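Local coordinates for restriction endonuclease R.BpuJI (Bacillus pumilus, PDB 2VLA), which recognises a specific DNA sequence through this N-terminal domain and, as a restriction endonuclease, probably cleaves DNA with the rest of its chain, at residues K75-F80 / A104-I109; P5-R10 / N166-L171; P27-I32 / N50-I55. All blocks are in the same frame, centred on the assembly; numbering follows the deposited sequence.

How the contacts relate
Contacts 1 and 3 form one continuous packed region, while contact 2 stands apart. The centres of contacts 1 and 3 are 16 Å apart and the two touch directly: M79 SD of contact 1 lies 3.7 Å from Y29 CB of contact 3. Contact 2 is 26 Å from contact 1 and 38 Å from contact 3, centre to centre, and lies across the chain's centre from contact 3. Contacts 1 and 2 each meet the DNA: R10 of contact 2 hydrogen-bonds to a phosphate of chain B, and K75 CE of contact 1 touches another, whereas contact 3 stays about 7 Å from the nucleic acid at its nearest atom. L171 also makes a backbone hydrogen bond with Q134, one of the residues lining the polyether pocket.

Contact 1 of 3, residues K75-F80 / A104-I109; sequences KLFGMF and AFFKDI. With nucleotides of chain B.
F77 meets two rings of helix 102-112, those of F105 and F106, and the three form an aromatic cluster. The F106 pair is T-shaped: F106 turns its edge to the face of F77, with ring centroids 5.4 Å apart and planes at 85°. Its CE1 and CZ do the touching, and F106 CE1 comes within 3.8 Å of F77 CE1. F105 also presents an edge to F77, but in an offset way, since its CE1 and CZ approach CG and CB of F77 and the ring centroids are 5.8 Å apart. F105, whose CG is anti to its backbone N (chi1 -177°), reaches F77 with the far edge of its ring. Within the same helix, F105 CD1 stands 3.8 Å above the centre of the F106 ring.

Aliphatic and sulfur contacts enlarge this cluster. I109 CD1 lies 3.9 Å from F77 CD1. On F105, M79 CG sits at the ring edge near its plane, 4.0 Å from CZ, and M79 SD makes a Met-aromatic contact, 5.3 Å from the ring centroid and 72° off its normal.

One outside residue, R92, gives a polar link between the segments: it donates to F77 O and forms a salt bridge with D108. Ahead of F77, K75 CE lies 3.4 Å from OP1 of nucleotide DC5 of chain B, while K75 NZ bonds to G118 O.

No hydrogen bond crosses directly between the two segments, and every residue that touches is buried. Cohesion here therefore rests on dispersion and on the match of ring edges to the F77 face, while Y277, R92 and S90 bond to the carbonyls of L76, F77 and G78; the lysine probably adds a general electrostatic attraction to the DNA, without a salt bridge to this phosphate.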
loop_
_atom_site.group_PDB
_atom_site.type_symbol
_atom_site.label_atom_id
_atom_site.label_comp_id
_atom_site.label_asym_id
_atom_site.label_seq_id
_atom_site.Cartn_x
_atom_site.Cartn_y
_atom_site.Cartn_z
ATOM N N LYS A 75 4.018 -9.847 -3.429
ATOM C CA LYS A 75 4.338 -8.420 -3.410
ATOM C C LYS A 75 3.487 -7.619 -2.419
ATOM O O LYS A 75 4.014 -7.046 -1.454
ATOM C CB LYS A 75 4.227 -7.827 -4.793
ATOM C CG LYS A 75 5.212 -8.390 -5.770
ATOM C CD LYS A 75 6.605 -7.828 -5.547
ATOM C CE LYS A 75 7.574 -8.237 -6.660
ATOM N NZ LYS A 75 8.849 -7.466 -6.619
ATOM N N LEU A 76 2.169 -7.584 -2.609
ATOM C CA LEU A 76 1.367 -6.609 -1.880
ATOM C C LEU A 76 1.300 -6.947 -0.385
ATOM O O LEU A 76 1.345 -6.051 0.461
ATOM C CB LEU A 76 -0.033 -6.492 -2.470
ATOM C CG LEU A 76 -0.946 -5.439 -1.846
ATOM C CD1 LEU A 76 -0.378 -4.036 -2.031
ATOM C CD2 LEU A 76 -2.379 -5.562 -2.480
ATOM N N PHE A 77 1.098 -8.225 -0.052
ATOM C CA PHE A 77 1.004 -8.604 1.356
ATOM C C PHE A 77 2.343 -9.027 1.981
ATOM O O PHE A 77 2.425 -9.200 3.176
ATOM C CB PHE A 77 0.002 -9.720 1.568
ATOM C CG PHE A 77 -1.463 -9.318 1.350
ATOM C CD1 PHE A 77 -1.821 -8.011 1.041
ATOM C CD2 PHE A 77 -2.476 -10.272 1.475
ATOM C CE1 PHE A 77 -3.159 -7.683 0.843
ATOM C CE2 PHE A 77 -3.792 -9.938 1.291
ATOM C CZ PHE A 77 -4.142 -8.649 0.970
ATOM N N GLY A 78 3.367 -9.234 1.158
ATOM C CA GLY A 78 4.709 -9.548 1.673
ATOM C C GLY A 78 4.752 -10.811 2.532
ATOM O O GLY A 78 5.309 -10.794 3.635
ATOM N N MET A 79 4.244 -11.922 1.999
ATOM C CA MET A 79 4.031 -13.108 2.803
ATOM C C MET A 79 5.125 -14.167 2.653
ATOM O O MET A 79 5.173 -15.122 3.420
ATOM C CB MET A 79 2.653 -13.712 2.509
ATOM C CG MET A 79 1.517 -12.774 2.873
ATOM S SD MET A 79 -0.105 -13.477 2.698
ATOM C CE MET A 79 -0.155 -14.443 4.206
ATOM N N PHE A 80 5.968 -14.016 1.649
ATOM C CA PHE A 80 7.125 -14.896 1.473
ATOM C C PHE A 80 8.270 -14.140 0.817
ATOM O O PHE A 80 8.090 -13.045 0.324
ATOM C CB PHE A 80 6.746 -16.142 0.635
ATOM C CG PHE A 80 6.317 -15.832 -0.784
ATOM C CD1 PHE A 80 7.252 -15.711 -1.807
ATOM C CD2 PHE A 80 4.978 -15.756 -1.112
ATOM C CE1 PHE A 80 6.843 -15.494 -3.129
ATOM C CE2 PHE A 80 4.575 -15.507 -2.431
ATOM C CZ PHE A 80 5.507 -15.386 -3.427
ATOM N N ALA A 104 -3.664 -6.357 12.853
ATOM C CA ALA A 104 -2.227 -6.123 13.054
ATOM C C ALA A 104 -1.426 -6.426 11.802
ATOM O O ALA A 104 -0.458 -5.763 11.527
ATOM C CB ALA A 104 -1.704 -6.938 14.216
ATOM N N PHE A 105 -1.847 -7.409 11.034
ATOM C CA PHE A 105 -1.233 -7.727 9.764
ATOM C C PHE A 105 -1.295 -6.502 8.854
ATOM O O PHE A 105 -0.302 -6.111 8.244
ATOM C CB PHE A 105 -1.978 -8.925 9.141
ATOM C CG PHE A 105 -1.412 -9.414 7.834
ATOM C CD1 PHE A 105 -1.868 -8.903 6.640
ATOM C CD2 PHE A 105 -0.536 -10.485 7.801
ATOM C CE1 PHE A 105 -1.412 -9.407 5.430
ATOM C CE2 PHE A 105 -0.064 -10.984 6.610
ATOM C CZ PHE A 105 -0.525 -10.463 5.413
ATOM N N PHE A 106 -2.458 -5.868 8.782
ATOM C CA PHE A 106 -2.620 -4.704 7.932
ATOM C C PHE A 106 -2.032 -3.430 8.519
ATOM O O PHE A 106 -1.550 -2.579 7.783
ATOM C CB PHE A 106 -4.070 -4.547 7.506
ATOM C CG PHE A 106 -4.471 -5.557 6.503
ATOM C CD1 PHE A 106 -3.991 -5.467 5.226
ATOM C CD2 PHE A 106 -5.195 -6.688 6.869
ATOM C CE1 PHE A 106 -4.270 -6.447 4.306
ATOM C CE2 PHE A 106 -5.431 -7.670 5.973
ATOM C CZ PHE A 106 -4.991 -7.554 4.690
ATOM N N LYS A 107 -2.019 -3.315 9.851
ATOM C CA LYS A 107 -1.283 -2.211 10.502
ATOM C C LYS A 107 0.163 -2.228 10.047
ATOM O O LYS A 107 0.726 -1.189 9.699
ATOM C CB LYS A 107 -1.344 -2.335 12.028
ATOM C CG LYS A 107 -2.638 -1.820 12.654
ATOM C CD LYS A 107 -2.677 -2.078 14.161
ATOM C CE LYS A 107 -3.967 -1.526 14.808
ATOM N NZ LYS A 107 -5.091 -2.479 14.762
ATOM N N ASP A 108 0.762 -3.411 10.038
ATOM C CA ASP A 108 2.169 -3.552 9.689
ATOM C C ASP A 108 2.410 -3.203 8.220
ATOM O O ASP A 108 3.380 -2.524 7.892
ATOM C CB ASP A 108 2.642 -4.977 9.981
ATOM C CG ASP A 108 4.145 -5.139 9.819
ATOM O OD1 ASP A 108 4.910 -4.564 10.666
ATOM O OD2 ASP A 108 4.576 -5.805 8.852
ATOM N N ILE A 109 1.534 -3.672 7.334
ATOM C CA ILE A 109 1.575 -3.260 5.951
ATOM C C ILE A 109 1.545 -1.722 5.818
ATOM O O ILE A 109 2.347 -1.140 5.069
ATOM C CB ILE A 109 0.420 -3.918 5.151
ATOM C CG1 ILE A 109 0.788 -5.386 4.853
ATOM C CG2 ILE A 109 0.103 -3.138 3.882
ATOM C CD1 ILE A 109 -0.364 -6.246 4.238
ATOM P P DC B 5 5.013 -9.649 -9.587
ATOM O OP1 DC B 5 6.010 -10.349 -8.750
ATOM O OP2 DC B 5 3.591 -9.983 -9.433
ATOM O "O5'" DC B 5 5.291 -8.078 -9.438
ATOM C "C5'" DC B 5 4.243 -7.147 -9.359
ATOM C "C4'" DC B 5 4.276 -6.192 -10.517
ATOM O "O4'" DC B 5 4.103 -6.931 -11.762
ATOM C "C3'" DC B 5 3.187 -5.145 -10.513
ATOM O "O3'" DC B 5 3.631 -3.987 -11.224
ATOM C "C2'" DC B 5 2.069 -5.916 -11.224
ATOM C "C1'" DC B 5 2.877 -6.538 -12.358
ATOM N N1 DC B 5 2.221 -7.683 -12.997
ATOM C C2 DC B 5 1.865 -7.633 -14.351
ATOM O O2 DC B 5 2.170 -6.627 -15.023
ATOM N N3 DC B 5 1.223 -8.709 -14.902
ATOM C C4 DC B 5 0.924 -9.760 -14.157
ATOM N N4 DC B 5 0.292 -10.794 -14.745
ATOM C C5 DC B 5 1.241 -9.835 -12.786
ATOM C C6 DC B 5 1.898 -8.783 -12.249
#

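Contact 2 of 3, residues P5-R10 / N166-L171; sequences PEEQFR and NSLQVL. With nucleotides of chain B.
Q8 reaches N166 through a bent side chain: its CG lies anti to the carbonyl carbon, and a bend at chi2 (-80°) turns CD toward the other segment. Q8 OE1 then accepts from N166 ND2 at 2.8 Å, a nearly straight bond (166° at the hydrogen) in which the donor lies above the carbonyl plane of Q8 but close to the amide plane of N166. The other end of the same amide, Q8 NE2, donates to P5 O at 2.8 Å and also to Y162 O, and these bonds together fix how the amide is turned. R10 runs extended from CG to NE, and beyond it NH1 donates to OP2 of DC7 of chain B at 2.9 Å and 171°, OP2 lying near the guanidinium plane; NE bonds to Y205 O, and the Y205 ring adds a cation-pi contact.

Two backbone bonds join the segments: L168 N to E7 O and F9 N to N166 O, each 2.9 Å. Water 1 donates to E7 O at 2.7 Å, giving that carbonyl two donors, and accepts from S167 OG and Q169 N. The bond from Q169 NE2 to E7 OE1 is weak, and Q169 OE1 is taken by N4 N. Apolar contact comes from F9, whose CB lies 3.8 Å from L168 CD1, with L171 CD1 close to the F9 ring.

The backbone pattern is that of a single antiparallel bridge, with Q8 and S167 as the non-hydrogen-bonded pair. S167 is also the N-cap of helix 168-171, its OG accepting from V170 N. The N-terminal arm is thus docked on a capped helix start, with R10 carrying it to the DNA backbone in this helix-turn-helix recognition domain.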
loop_
_atom_site.group_PDB
_atom_site.type_symbol
_atom_site.label_atom_id
_atom_site.label_comp_id
_atom_site.label_asym_id
_atom_site.label_seq_id
_atom_site.Cartn_x
_atom_site.Cartn_y
_atom_site.Cartn_z
ATOM N N PRO A 5 -1.759 21.700 -5.490
ATOM C CA PRO A 5 -2.250 20.356 -5.820
ATOM C C PRO A 5 -2.552 20.175 -7.292
ATOM O O PRO A 5 -2.826 19.077 -7.720
ATOM C CB PRO A 5 -3.518 20.233 -4.976
ATOM C CG PRO A 5 -3.980 21.621 -4.787
ATOM C CD PRO A 5 -2.720 22.447 -4.667
ATOM N N GLU A 6 -2.511 21.249 -8.069
ATOM C CA GLU A 6 -2.787 21.137 -9.493
ATOM C C GLU A 6 -1.793 20.200 -10.179
ATOM O O GLU A 6 -2.111 19.602 -11.173
ATOM C CB GLU A 6 -2.806 22.519 -10.172
ATOM C CG GLU A 6 -4.179 23.194 -10.100
ATOM C CD GLU A 6 -4.252 24.536 -10.840
ATOM O OE1 GLU A 6 -3.384 24.809 -11.703
ATOM O OE2 GLU A 6 -5.201 25.304 -10.567
ATOM N N GLU A 7 -0.577 20.091 -9.642
ATOM C CA GLU A 7 0.391 19.093 -10.125
ATOM C C GLU A 7 -0.028 17.693 -9.658
ATOM O O GLU A 7 0.042 17.370 -8.489
ATOM C CB GLU A 7 1.797 19.418 -9.628
ATOM C CG GLU A 7 2.354 20.718 -10.160
ATOM C CD GLU A 7 3.739 21.062 -9.586
ATOM O OE1 GLU A 7 4.309 20.250 -8.824
ATOM O OE2 GLU A 7 4.263 22.153 -9.915
ATOM N N GLN A 8 -0.506 16.899 -10.584
ATOM C CA GLN A 8 -1.074 15.611 -10.251
ATOM C C GLN A 8 -0.200 14.493 -10.786
ATOM O O GLN A 8 0.477 14.655 -11.793
ATOM C CB GLN A 8 -2.497 15.497 -10.850
ATOM C CG GLN A 8 -3.534 16.397 -10.187
ATOM C CD GLN A 8 -4.070 15.807 -8.878
ATOM O OE1 GLN A 8 -4.723 14.775 -8.880
ATOM N NE2 GLN A 8 -3.782 16.478 -7.752
ATOM N N PHE A 9 -0.228 13.342 -10.112
ATOM C CA PHE A 9 0.640 12.230 -10.480
ATOM C C PHE A 9 0.032 10.923 -10.041
ATOM O O PHE A 9 -0.164 10.699 -8.857
ATOM C CB PHE A 9 2.037 12.419 -9.839
ATOM C CG PHE A 9 3.040 11.333 -10.208
ATOM C CD1 PHE A 9 3.097 10.156 -9.493
ATOM C CD2 PHE A 9 3.912 11.508 -11.264
ATOM C CE1 PHE A 9 3.999 9.163 -9.829
ATOM C CE2 PHE A 9 4.820 10.528 -11.600
ATOM C CZ PHE A 9 4.856 9.350 -10.885
ATOM N N ARG A 10 -0.311 10.076 -11.012
ATOM C CA ARG A 10 -0.885 8.772 -10.719
ATOM C C ARG A 10 0.186 7.849 -10.174
ATOM O O ARG A 10 1.203 7.596 -10.834
ATOM C CB ARG A 10 -1.526 8.188 -11.983
ATOM C CG ARG A 10 -2.200 6.837 -11.764
ATOM C CD ARG A 10 -2.966 6.380 -12.969
ATOM N NE ARG A 10 -3.716 5.166 -12.694
ATOM C CZ ARG A 10 -3.311 3.925 -12.960
ATOM N NH1 ARG A 10 -2.143 3.693 -13.505
ATOM N NH2 ARG A 10 -4.114 2.892 -12.698
ATOM N N ASN A 166 -2.876 11.603 -5.008
ATOM C CA ASN A 166 -2.568 11.895 -6.401
ATOM C C ASN A 166 -1.870 13.252 -6.585
ATOM O O ASN A 166 -1.728 13.715 -7.690
ATOM C CB ASN A 166 -3.849 11.904 -7.234
ATOM C CG ASN A 166 -3.648 11.340 -8.663
ATOM O OD1 ASN A 166 -3.388 10.151 -8.839
ATOM N ND2 ASN A 166 -3.784 12.204 -9.672
ATOM N N SER A 167 -1.466 13.886 -5.482
ATOM C CA SER A 167 -0.758 15.172 -5.539
ATOM C C SER A 167 0.749 14.942 -5.659
ATOM O O SER A 167 1.362 14.361 -4.772
ATOM C CB SER A 167 -1.047 16.007 -4.284
ATOM O OG SER A 167 -0.053 17.057 -4.092
ATOM N N LEU A 168 1.329 15.377 -6.768
ATOM C CA LEU A 168 2.757 15.212 -6.971
ATOM C C LEU A 168 3.564 15.801 -5.812
ATOM O O LEU A 168 4.496 15.164 -5.309
ATOM C CB LEU A 168 3.184 15.841 -8.289
ATOM C CG LEU A 168 4.685 15.792 -8.562
ATOM C CD1 LEU A 168 5.175 14.343 -8.733
ATOM C CD2 LEU A 168 5.056 16.664 -9.799
ATOM N N GLN A 169 3.224 17.014 -5.391
ATOM C CA GLN A 169 4.038 17.689 -4.379
ATOM C C GLN A 169 3.969 16.990 -3.042
ATOM O O GLN A 169 4.978 16.869 -2.336
ATOM C CB GLN A 169 3.654 19.161 -4.238
ATOM C CG GLN A 169 4.070 20.005 -5.428
ATOM C CD GLN A 169 3.676 21.462 -5.289
ATOM O OE1 GLN A 169 3.097 21.859 -4.299
ATOM N NE2 GLN A 169 4.016 22.269 -6.296
ATOM N N VAL A 170 2.786 16.476 -2.691
ATOM C CA VAL A 170 2.669 15.718 -1.469
ATOM C C VAL A 170 3.491 14.440 -1.566
ATOM O O VAL A 170 4.202 14.080 -0.634
ATOM C CB VAL A 170 1.174 15.377 -1.151
ATOM C CG1 VAL A 170 1.089 14.308 -0.051
ATOM C CG2 VAL A 170 0.425 16.638 -0.758
ATOM N N LEU A 171 3.384 13.738 -2.699
ATOM C CA LEU A 171 4.081 12.476 -2.891
ATOM C C LEU A 171 5.618 12.660 -2.935
ATOM O O LEU A 171 6.365 11.728 -2.653
ATOM C CB LEU A 171 3.577 11.777 -4.169
ATOM C CG LEU A 171 2.115 11.300 -4.190
ATOM C CD1 LEU A 171 1.792 10.901 -5.605
ATOM C CD2 LEU A 171 1.916 10.160 -3.204
ATOM P P DC B 7 -1.003 0.588 -15.628
ATOM O OP1 DC B 7 -0.544 1.531 -16.662
ATOM O OP2 DC B 7 -1.098 1.063 -14.236
ATOM O "O5'" DC B 7 -2.429 -0.038 -15.999
ATOM C "C5'" DC B 7 -2.669 -0.532 -17.312
ATOM C "C4'" DC B 7 -4.037 -1.195 -17.393
ATOM O "O4'" DC B 7 -4.036 -2.431 -16.615
ATOM C "C3'" DC B 7 -5.199 -0.379 -16.814
ATOM O "O3'" DC B 7 -6.317 -0.513 -17.666
ATOM C "C2'" DC B 7 -5.516 -1.075 -15.502
ATOM C "C1'" DC B 7 -5.255 -2.498 -15.891
ATOM N N1 DC B 7 -5.068 -3.495 -14.821
ATOM C C2 DC B 7 -5.525 -4.789 -15.037
ATOM O O2 DC B 7 -6.142 -5.031 -16.083
ATOM N N3 DC B 7 -5.327 -5.730 -14.092
ATOM C C4 DC B 7 -4.616 -5.418 -13.001
ATOM N N4 DC B 7 -4.412 -6.355 -12.086
ATOM C C5 DC B 7 -4.134 -4.103 -12.773
ATOM C C6 DC B 7 -4.382 -3.182 -13.692
HETATM O O HOH W 1 0.798 18.665 -6.184
#

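Contact 3 of 3, residues P27-I32 / N50-I55; sequences PAYANI and NRLIEI
I32 is the main bump of this contact: its CD1 presses against the base of the R51 side chain, 3.5 Å from R51 CB, and against L52 N at 3.8 Å. R51 shapes the hollow that receives it. The arginine chain bends at chi2 and chi3 (-93° and -58°), which turns CD and NE back; it and I32 run antiparallel beside each other, and one face of the guanidinium lies against I32. I32 CG1 stands 3.4 Å from the plane of that group, toward its rim. The partners belong to an antiparallel helical hairpin, formed by helix 22-36 and helix 41-56 in succession along the chain; the local axes are 10.2 Å apart at 160°. One turn from I32, the small A28 gives a shallow place for I55, whose CG1 rests 3.9 Å from A28 CB. L52 CD1 approaches the Y29 ring obliquely, 4.0 Å from Y29 CE1, while the tyrosine OH bonds to H68 ND1. R51 NH1 forms a salt bridge with D35, and an alanine in place of R51 would probably leave D35 without that partner and I32 CG1 without its guanidinium cover. R51 NH2 also makes a looser contact with N31 CB, 4.1 Å away.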
loop_
_atom_site.group_PDB
_atom_site.type_symbol
_atom_site.label_atom_id
_atom_site.label_comp_id
_atom_site.label_asym_id
_atom_site.label_seq_id
_atom_site.Cartn_x
_atom_site.Cartn_y
_atom_site.Cartn_z
ATOM N N PRO A 27 -6.027 -16.555 5.719
ATOM C CA PRO A 27 -5.566 -17.801 6.319
ATOM C C PRO A 27 -5.057 -18.814 5.301
ATOM O O PRO A 27 -4.119 -19.546 5.587
ATOM C CB PRO A 27 -6.818 -18.327 7.017
ATOM C CG PRO A 27 -7.615 -17.143 7.295
ATOM C CD PRO A 27 -7.390 -16.222 6.147
ATOM N N ALA A 28 -5.701 -18.905 4.136
ATOM C CA ALA A 28 -5.238 -19.825 3.123
ATOM C C ALA A 28 -3.828 -19.489 2.642
ATOM O O ALA A 28 -2.952 -20.362 2.622
ATOM C CB ALA A 28 -6.223 -19.882 1.947
ATOM N N TYR A 29 -3.591 -18.228 2.282
ATOM C CA TYR A 29 -2.267 -17.826 1.830
ATOM C C TYR A 29 -1.239 -18.225 2.918
ATOM O O TYR A 29 -0.189 -18.782 2.625
ATOM C CB TYR A 29 -2.181 -16.324 1.627
ATOM C CG TYR A 29 -2.973 -15.704 0.493
ATOM C CD1 TYR A 29 -3.218 -16.373 -0.708
ATOM C CD2 TYR A 29 -3.396 -14.395 0.598
ATOM C CE1 TYR A 29 -3.934 -15.741 -1.746
ATOM C CE2 TYR A 29 -4.062 -13.763 -0.408
ATOM C CZ TYR A 29 -4.323 -14.413 -1.585
ATOM O OH TYR A 29 -5.015 -13.719 -2.555
ATOM N N ALA A 30 -1.533 -17.877 4.165
ATOM C CA ALA A 30 -0.570 -18.049 5.243
ATOM C C ALA A 30 -0.294 -19.527 5.502
ATOM O O ALA A 30 0.852 -19.928 5.712
ATOM C CB ALA A 30 -1.074 -17.380 6.500
ATOM N N ASN A 31 -1.345 -20.327 5.525
ATOM C CA ASN A 31 -1.207 -21.747 5.842
ATOM C C ASN A 31 -0.547 -22.496 4.723
ATOM O O ASN A 31 0.247 -23.394 4.960
ATOM C CB ASN A 31 -2.557 -22.361 6.199
ATOM C CG ASN A 31 -2.961 -22.060 7.628
ATOM O OD1 ASN A 31 -2.112 -22.032 8.531
ATOM N ND2 ASN A 31 -4.226 -21.811 7.843
ATOM N N ILE A 32 -0.878 -22.131 3.487
ATOM C CA ILE A 32 -0.208 -22.724 2.343
ATOM C C ILE A 32 1.297 -22.448 2.435
ATOM O O ILE A 32 2.119 -23.360 2.333
ATOM C CB ILE A 32 -0.755 -22.186 1.022
ATOM C CG1 ILE A 32 -2.200 -22.675 0.820
ATOM C CG2 ILE A 32 0.165 -22.621 -0.144
ATOM C CD1 ILE A 32 -2.957 -21.980 -0.325
ATOM N N ASN A 50 -1.837 -25.511 -6.463
ATOM C CA ASN A 50 -2.674 -26.676 -6.201
ATOM C C ASN A 50 -3.515 -26.535 -4.936
ATOM O O ASN A 50 -4.636 -27.039 -4.875
ATOM C CB ASN A 50 -1.826 -27.955 -6.136
ATOM C CG ASN A 50 -1.417 -28.458 -7.516
ATOM O OD1 ASN A 50 -2.014 -28.090 -8.525
ATOM N ND2 ASN A 50 -0.393 -29.299 -7.560
ATOM N N ARG A 51 -2.977 -25.850 -3.927
ATOM C CA ARG A 51 -3.738 -25.573 -2.714
ATOM C C ARG A 51 -4.734 -24.415 -2.915
ATOM O O ARG A 51 -5.890 -24.502 -2.495
ATOM C CB ARG A 51 -2.798 -25.261 -1.537
ATOM C CG ARG A 51 -1.997 -26.463 -1.009
ATOM C CD ARG A 51 -2.704 -27.191 0.155
ATOM N NE ARG A 51 -2.996 -26.328 1.320
ATOM C CZ ARG A 51 -2.194 -26.176 2.386
ATOM N NH1 ARG A 51 -1.020 -26.797 2.451
ATOM N NH2 ARG A 51 -2.570 -25.391 3.385
ATOM N N LEU A 52 -4.292 -23.334 -3.560
ATOM C CA LEU A 52 -5.132 -22.125 -3.666
ATOM C C LEU A 52 -6.377 -22.392 -4.511
ATOM O O LEU A 52 -7.458 -21.850 -4.240
ATOM C CB LEU A 52 -4.330 -20.933 -4.239
ATOM C CG LEU A 52 -5.127 -19.622 -4.340
ATOM C CD1 LEU A 52 -5.657 -19.184 -2.967
ATOM C CD2 LEU A 52 -4.277 -18.517 -4.959
ATOM N N ILE A 53 -6.247 -23.249 -5.504
ATOM C CA ILE A 53 -7.371 -23.489 -6.405
ATOM C C ILE A 53 -8.588 -24.135 -5.668
ATOM O O ILE A 53 -9.739 -24.017 -6.103
ATOM C CB ILE A 53 -6.973 -24.348 -7.615
ATOM C CG1 ILE A 53 -8.042 -24.215 -8.714
ATOM C CG2 ILE A 53 -6.809 -25.828 -7.202
ATOM C CD1 ILE A 53 -7.638 -24.820 -10.049
ATOM N N GLU A 54 -8.317 -24.786 -4.546
ATOM C CA GLU A 54 -9.378 -25.335 -3.703
ATOM C C GLU A 54 -10.203 -24.241 -3.029
ATOM O O GLU A 54 -11.373 -24.453 -2.703
ATOM C CB GLU A 54 -8.790 -26.278 -2.657
ATOM C CG GLU A 54 -8.165 -27.523 -3.255
ATOM C CD GLU A 54 -9.174 -28.350 -4.071
ATOM O OE1 GLU A 54 -10.328 -28.523 -3.605
ATOM O OE2 GLU A 54 -8.811 -28.820 -5.175
ATOM N N ILE A 55 -9.611 -23.062 -2.858
ATOM C CA ILE A 55 -10.305 -21.936 -2.262
ATOM C C ILE A 55 -11.036 -21.109 -3.326
ATOM O O ILE A 55 -12.162 -20.654 -3.113
ATOM C CB ILE A 55 -9.319 -21.012 -1.506
ATOM C CG1 ILE A 55 -8.557 -21.811 -0.447
ATOM C CG2 ILE A 55 -10.064 -19.847 -0.876
ATOM C CD1 ILE A 55 -9.446 -22.433 0.605
#